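Local structure of chitinase A (Cycas revoluta, 4MNK) at residues V69-S74 against G111-D116. The protein probably hydrolyses and binds chitin, as a plant class V chitinase of glycosyl hydrolase family 18, and is captured here with bound N-acetylglucosamine units. Numbering follows the deposited sequence.
Sequences VKTLIS and GFHGLD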
loop_
_atom_site.group_PDB
_atom_site.type_symbol
_atom_site.label_atom_id
_atom_site.label_comp_id
_atom_site.label_asym_id
_atom_site.label_seq_id
_atom_site.Cartn_x
_atom_site.Cartn_y
_atom_site.Cartn_z
ATOM N N VAL A 69 2.187 3.180 19.088
ATOM C CA VAL A 69 2.041 2.628 17.736
ATOM C C VAL A 69 1.476 1.204 17.784
ATOM O O VAL A 69 1.791 0.430 18.690
ATOM C CB VAL A 69 3.369 2.713 16.910
ATOM C CG1 VAL A 69 4.332 1.571 17.244
ATOM C CG2 VAL A 69 3.074 2.742 15.415
ATOM N N LYS A 70 0.607 0.891 16.828
ATOM C CA LYS A 70 0.042 -0.449 16.697
ATOM C C LYS A 70 0.541 -1.087 15.410
ATOM O O LYS A 70 1.043 -0.396 14.524
ATOM C CB LYS A 70 -1.486 -0.400 16.714
ATOM C CG LYS A 70 -2.073 0.065 18.034
ATOM C CD LYS A 70 -3.589 -0.041 18.032
ATOM C CE LYS A 70 -4.193 0.580 19.285
ATOM N NZ LYS A 70 -3.787 -0.125 20.532
ATOM N N THR A 71 0.418 -2.407 15.315
ATOM C CA THR A 71 0.923 -3.127 14.151
ATOM C C THR A 71 -0.118 -4.062 13.555
ATOM O O THR A 71 -1.029 -4.531 14.244
ATOM C CB THR A 71 2.184 -3.939 14.482
ATOM O OG1 THR A 71 1.861 -4.913 15.479
ATOM C CG2 THR A 71 3.311 -3.034 14.971
ATOM N N LEU A 72 0.025 -4.312 12.260
ATOM C CA LEU A 72 -0.786 -5.293 11.556
ATOM C C LEU A 72 0.134 -6.140 10.701
ATOM O O LEU A 72 1.209 -5.694 10.295
ATOM C CB LEU A 72 -1.845 -4.619 10.673
ATOM C CG LEU A 72 -2.988 -3.846 11.352
ATOM C CD1 LEU A 72 -2.592 -2.415 11.717
ATOM C CD2 LEU A 72 -4.234 -3.841 10.475
ATOM N N ILE A 73 -0.275 -7.373 10.446
ATOM C CA ILE A 73 0.459 -8.223 9.522
ATOM C C ILE A 73 -0.364 -8.398 8.246
ATOM O O ILE A 73 -1.546 -8.748 8.294
ATOM C CB ILE A 73 0.899 -9.566 10.176
ATOM C CG1 ILE A 73 1.737 -10.402 9.200
ATOM C CG2 ILE A 73 -0.296 -10.336 10.746
ATOM C CD1 ILE A 73 2.598 -11.453 9.873
ATOM N N SER A 74 0.263 -8.092 7.113
ATOM C CA SER A 74 -0.392 -8.171 5.814
ATOM C C SER A 74 -0.142 -9.526 5.165
ATOM O O SER A 74 0.990 -10.016 5.135
ATOM C CB SER A 74 0.084 -7.035 4.903
ATOM O OG SER A 74 -0.587 -7.057 3.657
ATOM N N GLY A 111 2.035 -11.130 18.148
ATOM C CA GLY A 111 1.729 -9.904 18.884
ATOM C C GLY A 111 1.290 -8.731 18.024
ATOM O O GLY A 111 1.466 -7.574 18.412
ATOM N N PHE A 112 0.716 -9.029 16.859
ATOM C CA PHE A 112 0.115 -8.015 15.997
ATOM C C PHE A 112 -1.282 -7.638 16.475
ATOM O O PHE A 112 -1.983 -8.453 17.082
ATOM C CB PHE A 112 0.061 -8.508 14.549
ATOM C CG PHE A 112 1.404 -8.568 13.888
ATOM C CD1 PHE A 112 1.960 -7.424 13.327
ATOM C CD2 PHE A 112 2.121 -9.757 13.834
ATOM C CE1 PHE A 112 3.209 -7.465 12.717
ATOM C CE2 PHE A 112 3.373 -9.806 13.224
ATOM C CZ PHE A 112 3.917 -8.659 12.669
ATOM N N HIS A 113 -1.684 -6.405 16.184
ATOM C CA HIS A 113 -2.999 -5.901 16.589
ATOM C C HIS A 113 -4.049 -6.055 15.497
ATOM O O HIS A 113 -5.216 -5.724 15.701
ATOM C CB HIS A 113 -2.913 -4.431 17.004
ATOM C CG HIS A 113 -1.859 -4.153 18.026
ATOM N ND1 HIS A 113 -2.096 -4.213 19.381
ATOM C CD2 HIS A 113 -0.558 -3.808 17.885
ATOM C CE1 HIS A 113 -0.984 -3.922 20.032
ATOM N NE2 HIS A 113 -0.035 -3.675 19.146
ATOM N N GLY A 114 -3.644 -6.553 14.336
ATOM C CA GLY A 114 -4.576 -6.694 13.236
ATOM C C GLY A 114 -4.037 -7.461 12.055
ATOM O O GLY A 114 -2.858 -7.830 12.015
ATOM N N LEU A 115 -4.936 -7.685 11.100
ATOM C CA LEU A 115 -4.675 -8.411 9.870
ATOM C C LEU A 115 -5.005 -7.532 8.685
ATOM O O LEU A 115 -5.944 -6.732 8.728
ATOM C CB LEU A 115 -5.560 -9.658 9.797
ATOM C CG LEU A 115 -5.252 -10.801 10.761
ATOM C CD1 LEU A 115 -6.392 -11.810 10.782
ATOM C CD2 LEU A 115 -3.933 -11.473 10.397
ATOM N N ASP A 116 -4.237 -7.705 7.617
ATOM C CA ASP A 116 -4.493 -7.033 6.360
ATOM C C ASP A 116 -4.459 -8.059 5.240
ATOM O O ASP A 116 -3.656 -8.996 5.277
ATOM C CB ASP A 116 -3.444 -5.947 6.119
ATOM C CG ASP A 116 -3.613 -5.247 4.783
ATOM O OD1 ASP A 116 -4.533 -4.412 4.651
ATOM O OD2 ASP A 116 -2.814 -5.523 3.865
#
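Neighbouring parallel strands of the TIM barrel of family 18 meet where Ile-73 and Ser-74 pair with Leu-115 and Asp-116, a worked example of how such a barrel sorts its side chains. Ile-73 ties the backbones together, its N donating to Gly-114 O (3.1 Å) and its O accepting from Asp-116 N (3.0 Å); toward the strands' N-terminal ends, His-113 N donates a hydrogen bond to Thr-71 O. On the face covered by helix 93-110, Ile-73 and Leu-115 lie side by side, CG2 to CD2. There Ile-73 CB also makes a CH-pi contact squarely over one face of the Phe-112 ring, 3.7 Å from its centroid, while Ile-73 CD1 touches Phe-112 CE2. An alanine in place of Phe-112 would probably open a gap beneath Ile-73 and beside Phe-58 of helix 52-63. Just before strand 114-116, Lys-70 CG makes another over the His-113 ring, whose CD2 approaches Thr-71 N. Toward the barrel interior the pair Ser-74 and Asp-116 is polar. Asp-116 opens the family's DxDxE signature, which continues to sugar-pocket residues Asp-118 and Glu-120; its side chain lies about 6 Å from a bound N-acetylglucosamine, and OD1 is hydrogen-bonded to Thr-157 OG1 on strand 155-161. With OG anti to its backbone N (chi1 -177°), Ser-74 donates to the anti lone pair of Asp-116 OD2, OG to OD2 2.7 Å.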